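Periplasmic binding protein/LacI transcriptional regulator (PDB 3CTP) binds D-xylulofuranose in a periplasmic-binding-protein-like pocket and probably acts as a sugar-responsive DNA-binding transcriptional repressor of the LacI family. Local coordinates at residues F164-L167 / Y168-C172; L189-K192 / G193-G197. All coordinates share one frame; numbering follows the deposited sequence.

Overall arrangement
Contacts 1 and 2 lie on two neighbouring helices, 156-169 and 185-200, that flank the parallel sheet of strands 175-179, 206-209, 234-237 and 262-264. Their centres are about 14 Å apart, and they meet where Phe164 and Leu167 pack against Phe194; Phe164 CA is 3.4 Å from Phe194 CE1. Both are partly buried, but contact 2 lies deeper, its centre about 15 Å from the chain's centre against about 22 Å for contact 1. Contact 1 is the C-terminal end of its helix, closed by a glycine turn, with Glu169 exposed. Contact 2 runs through regular helix and sends one arginine into the sugar pocket, while Lys192 and Asp196 pair on the partly exposed flank beside Tyr157.

Contact 1: F164-L167 / Y168-C172; sequences FDHL and YEKGC
With CG anti to the backbone N in both Phe164 (chi1 176°) and Tyr168 (chi1 -168°), the two rings, one helical turn apart, run side by side in the same direction. They are near parallel, with planes at 26°, but displaced along each other, and little of one face lies over the other; the touch is Phe164 CZ to Tyr168 CD1, 3.7 Å. Beyond this pair, Tyr168 makes a cation-pi contact with Arg173, while the Phe164 ring meets Phe194 edge-to-face.

On another side of the helix, Lys170 bends at chi2 and passes its aliphatic chain across His166: Lys170 CG sits over one ring face, and Lys170 CE lies 3.7 Å from His166 CE1. Lys170 NZ then reaches Glu169 OE2 in a salt bridge of 3.1 Å, whose hydrogen bond is weak. The imidazole is tied at its other nitrogen, NE2, to Thr323 OG1, whereas the buried ND1 has no partner.

The helix closes in a Schellman motif. Cys172 N donates to Leu167 O at 3.0 Å, and Gly171 N to Tyr168 O at 2.9 Å, with Gly171 at the positive-phi C-prime position that suits glycine. Cys172 CB also turns back to lie 4.1 Å from Leu167 CB. The turn thus satisfies carbonyls that the ending helix would leave without amides, and the Glu169-Lys170 pair probably balances its own charges beside the imidazole.

Contact 2: L189-K192 / G193-G197; sequences LRYK and GFLDG. With XLF (beta-D-xylulofuranose), chain C.
The sugar pocket of this periplasmic-binding-protein-like fold receives Arg190 from helix 185-200, the crossover helix of the beta-alpha-beta unit formed with strands 175-179 and 206-209. The arginine is extended from CG to NE. Arg190 NH1 donates to XLF O2 at 2.8 Å, nearly straight at 162°. Arg190 NH2 donates to XLF O3 at 2.9 Å. O2 sits at the guanidinium edge, near its plane, and takes a weak third bond from NH2, while O3 is met by NH2 from off the plane. NE is held by Asn156 OD1, and Phe266 adds a cation-pi contact, which probably limits the group's rotation. A leucine here would probably leave O2 and O3 of the sugar without these donors and Asn156 OD1 without this N-H.

Behind the pocket the helix is regular, Phe194 N bonding to Arg190 O at 3.0 Å. One turn apart, Tyr191 and Leu195 lie alongside each other, pointing the same way, with Leu195 CD2 3.8 Å from Tyr191 OH. Lys192, bent at chi2 (50°), crosses Asp196. The carboxylate is shared: Asp196 OD2 bonds to Tyr157 OH, while OD1 of Asp196 forms a salt bridge with Lys192 NZ at 3.2 Å.

Contact 1: F164-L167 / Y168-C172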
loop_
_atom_site.group_PDB
_atom_site.type_symbol
_atom_site.label_atom_id
_atom_site.label_comp_id
_atom_site.label_asym_id
_atom_site.label_seq_id
_atom_site.Cartn_x
_atom_site.Cartn_y
_atom_site.Cartn_z
ATOM N N PHE A 164 -16.564 -3.503 20.650
ATOM C CA PHE A 164 -17.348 -2.781 21.655
ATOM C C PHE A 164 -16.987 -3.260 23.056
ATOM O O PHE A 164 -16.798 -2.457 23.980
ATOM C CB PHE A 164 -18.857 -3.015 21.477
ATOM C CG PHE A 164 -19.640 -2.357 22.556
ATOM C CD1 PHE A 164 -19.942 -1.022 22.459
ATOM C CD2 PHE A 164 -19.963 -3.044 23.729
ATOM C CE1 PHE A 164 -20.621 -0.363 23.488
ATOM C CE2 PHE A 164 -20.649 -2.380 24.768
ATOM C CZ PHE A 164 -20.965 -1.062 24.641
ATOM N N ASP A 165 -16.958 -4.581 23.216
ATOM C CA ASP A 165 -16.729 -5.170 24.554
ATOM C C ASP A 165 -15.387 -4.666 25.090
ATOM O O ASP A 165 -15.245 -4.392 26.291
ATOM C CB ASP A 165 -16.682 -6.700 24.479
ATOM C CG ASP A 165 -18.049 -7.318 24.254
ATOM O OD1 ASP A 165 -19.061 -6.606 24.419
ATOM O OD2 ASP A 165 -18.085 -8.511 23.923
ATOM N N HIS A 166 -14.398 -4.522 24.207
ATOM C CA HIS A 166 -13.075 -4.075 24.676
ATOM C C HIS A 166 -13.129 -2.617 25.146
ATOM O O HIS A 166 -12.636 -2.284 26.231
ATOM C CB HIS A 166 -12.026 -4.292 23.577
ATOM C CG HIS A 166 -10.645 -3.865 23.961
ATOM N ND1 HIS A 166 -9.927 -4.474 24.969
ATOM C CD2 HIS A 166 -9.840 -2.902 23.447
ATOM C CE1 HIS A 166 -8.742 -3.879 25.082
ATOM N NE2 HIS A 166 -8.662 -2.934 24.156
ATOM N N LEU A 167 -13.733 -1.733 24.351
ATOM C CA LEU A 167 -13.838 -0.338 24.782
ATOM C C LEU A 167 -14.615 -0.254 26.092
ATOM O O LEU A 167 -14.235 0.466 27.014
ATOM C CB LEU A 167 -14.533 0.531 23.745
ATOM C CG LEU A 167 -13.702 0.739 22.482
ATOM C CD1 LEU A 167 -14.500 1.626 21.548
ATOM C CD2 LEU A 167 -12.355 1.389 22.803
ATOM N N TYR A 168 -15.727 -0.958 26.179
ATOM C CA TYR A 168 -16.565 -0.906 27.398
ATOM C C TYR A 168 -15.799 -1.425 28.637
ATOM O O TYR A 168 -15.829 -0.816 29.737
ATOM C CB TYR A 168 -17.861 -1.704 27.144
ATOM C CG TYR A 168 -18.932 -1.494 28.212
ATOM C CD1 TYR A 168 -19.841 -0.449 28.112
ATOM C CD2 TYR A 168 -18.988 -2.314 29.310
ATOM C CE1 TYR A 168 -20.829 -0.243 29.106
ATOM C CE2 TYR A 168 -19.958 -2.116 30.290
ATOM C CZ TYR A 168 -20.863 -1.086 30.176
ATOM O OH TYR A 168 -21.824 -0.896 31.161
ATOM N N GLU A 169 -15.074 -2.527 28.458
ATOM C CA GLU A 169 -14.288 -3.119 29.555
ATOM C C GLU A 169 -13.231 -2.129 30.025
ATOM O O GLU A 169 -12.908 -2.092 31.226
ATOM C CB GLU A 169 -13.608 -4.412 29.099
ATOM C CG GLU A 169 -12.504 -4.913 30.049
ATOM C CD GLU A 169 -11.420 -5.734 29.341
ATOM O OE1 GLU A 169 -11.398 -5.756 28.088
ATOM O OE2 GLU A 169 -10.584 -6.348 30.039
ATOM N N LYS A 170 -12.710 -1.316 29.105
ATOM C CA LYS A 170 -11.720 -0.289 29.464
ATOM C C LYS A 170 -12.350 1.022 29.916
ATOM O O LYS A 170 -11.669 2.055 29.952
ATOM C CB LYS A 170 -10.759 -0.010 28.297
ATOM C CG LYS A 170 -9.889 -1.200 27.893
ATOM C CD LYS A 170 -9.329 -1.946 29.112
ATOM C CE LYS A 170 -8.528 -3.175 28.699
ATOM N NZ LYS A 170 -8.367 -4.160 29.828
ATOM N N GLY A 171 -13.637 0.987 30.248
ATOM C CA GLY A 171 -14.276 2.106 30.918
ATOM C C GLY A 171 -14.934 3.140 30.025
ATOM O O GLY A 171 -15.462 4.151 30.507
ATOM N N CYS A 172 -14.969 2.878 28.718
ATOM C CA CYS A 172 -15.543 3.876 27.832
ATOM C C CYS A 172 -17.065 3.843 27.903
ATOM O O CYS A 172 -17.674 2.764 27.850
ATOM C CB CYS A 172 -15.131 3.601 26.389
ATOM S SG CYS A 172 -13.348 3.751 26.119
#

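Contact 2: L189-K192 / G193-G197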
loop_
_atom_site.group_PDB
_atom_site.type_symbol
_atom_site.label_atom_id
_atom_site.label_comp_id
_atom_site.label_asym_id
_atom_site.label_seq_id
_atom_site.Cartn_x
_atom_site.Cartn_y
_atom_site.Cartn_z
ATOM N N LEU A 189 -21.568 -5.387 8.904
ATOM C CA LEU A 189 -21.617 -6.375 9.992
ATOM C C LEU A 189 -20.829 -5.883 11.206
ATOM O O LEU A 189 -21.247 -6.105 12.356
ATOM C CB LEU A 189 -21.091 -7.720 9.487
ATOM C CG LEU A 189 -22.067 -8.478 8.594
ATOM C CD1 LEU A 189 -21.352 -9.670 7.963
ATOM C CD2 LEU A 189 -23.279 -8.915 9.417
ATOM N N ARG A 190 -19.679 -5.224 10.987
ATOM C CA ARG A 190 -18.959 -4.676 12.142
ATOM C C ARG A 190 -19.810 -3.663 12.900
ATOM O O ARG A 190 -19.843 -3.643 14.128
ATOM C CB ARG A 190 -17.629 -4.003 11.725
ATOM C CG ARG A 190 -16.657 -5.011 11.142
ATOM C CD ARG A 190 -15.460 -4.336 10.464
ATOM N NE ARG A 190 -14.772 -5.336 9.644
ATOM C CZ ARG A 190 -13.833 -5.065 8.742
ATOM N NH1 ARG A 190 -13.427 -3.811 8.538
ATOM N NH2 ARG A 190 -13.319 -6.066 8.035
ATOM N N TYR A 191 -20.506 -2.813 12.150
ATOM C CA TYR A 191 -21.402 -1.833 12.749
ATOM C C TYR A 191 -22.493 -2.522 13.561
ATOM O O TYR A 191 -22.765 -2.142 14.701
ATOM C CB TYR A 191 -21.994 -0.986 11.608
ATOM C CG TYR A 191 -23.329 -0.370 11.877
ATOM C CD1 TYR A 191 -23.441 0.786 12.616
ATOM C CD2 TYR A 191 -24.470 -0.916 11.336
ATOM C CE1 TYR A 191 -24.690 1.368 12.856
ATOM C CE2 TYR A 191 -25.712 -0.347 11.555
ATOM C CZ TYR A 191 -25.803 0.780 12.322
ATOM O OH TYR A 191 -27.043 1.360 12.525
ATOM N N LYS A 192 -23.086 -3.555 12.976
ATOM C CA LYS A 192 -24.190 -4.238 13.648
ATOM C C LYS A 192 -23.696 -4.937 14.923
ATOM O O LYS A 192 -24.379 -4.919 15.963
ATOM C CB LYS A 192 -24.799 -5.255 12.690
ATOM C CG LYS A 192 -26.122 -5.822 13.214
ATOM C CD LYS A 192 -27.048 -4.691 13.629
ATOM C CE LYS A 192 -28.279 -5.213 14.362
ATOM N NZ LYS A 192 -29.089 -4.112 14.941
ATOM N N GLY A 193 -22.515 -5.548 14.872
ATOM C CA GLY A 193 -22.026 -6.245 16.079
ATOM C C GLY A 193 -21.721 -5.234 17.165
ATOM O O GLY A 193 -21.976 -5.470 18.355
ATOM N N PHE A 194 -21.152 -4.098 16.763
ATOM C CA PHE A 194 -20.799 -3.056 17.738
ATOM C C PHE A 194 -22.066 -2.500 18.383
ATOM O O PHE A 194 -22.145 -2.356 19.614
ATOM C CB PHE A 194 -20.040 -1.954 16.986
ATOM C CG PHE A 194 -19.323 -0.983 17.885
ATOM C CD1 PHE A 194 -18.075 -1.286 18.398
ATOM C CD2 PHE A 194 -19.881 0.252 18.146
ATOM C CE1 PHE A 194 -17.378 -0.360 19.202
ATOM C CE2 PHE A 194 -19.217 1.178 18.932
ATOM C CZ PHE A 194 -17.964 0.872 19.475
ATOM N N LEU A 195 -23.061 -2.200 17.548
ATOM C CA LEU A 195 -24.322 -1.639 18.032
ATOM C C LEU A 195 -25.051 -2.641 18.921
ATOM O O LEU A 195 -25.569 -2.265 19.984
ATOM C CB LEU A 195 -25.181 -1.231 16.836
ATOM C CG LEU A 195 -26.566 -0.694 17.173
ATOM C CD1 LEU A 195 -26.510 0.522 18.118
ATOM C CD2 LEU A 195 -27.284 -0.381 15.848
ATOM N N ASP A 196 -25.068 -3.914 18.521
ATOM C CA ASP A 196 -25.737 -4.916 19.369
ATOM C C ASP A 196 -25.061 -4.961 20.748
ATOM O O ASP A 196 -25.722 -5.151 21.769
ATOM C CB ASP A 196 -25.723 -6.320 18.743
ATOM C CG ASP A 196 -26.649 -6.439 17.558
ATOM O OD1 ASP A 196 -27.472 -5.513 17.353
ATOM O OD2 ASP A 196 -26.538 -7.461 16.817
ATOM N N GLY A 197 -23.737 -4.832 20.776
ATOM C CA GLY A 197 -23.042 -4.765 22.070
ATOM C C GLY A 197 -23.496 -3.586 22.916
ATOM O O GLY A 197 -23.756 -3.720 24.123
HETATM O O4 XLF C . -14.317 -4.157 3.647
HETATM C C4 XLF C . -13.557 -4.105 4.857
HETATM C C5 XLF C . -13.246 -2.643 5.140
HETATM O O5 XLF C . -11.848 -2.478 4.876
HETATM C C3 XLF C . -12.195 -4.754 4.668
HETATM O O3 XLF C . -12.106 -6.011 5.350
HETATM C C2 XLF C . -11.285 -3.724 5.278
HETATM O O2 XLF C . -11.304 -3.808 6.717
HETATM C C1 XLF C . -9.866 -3.809 4.753
HETATM O O1 XLF C . -9.097 -2.721 5.288
#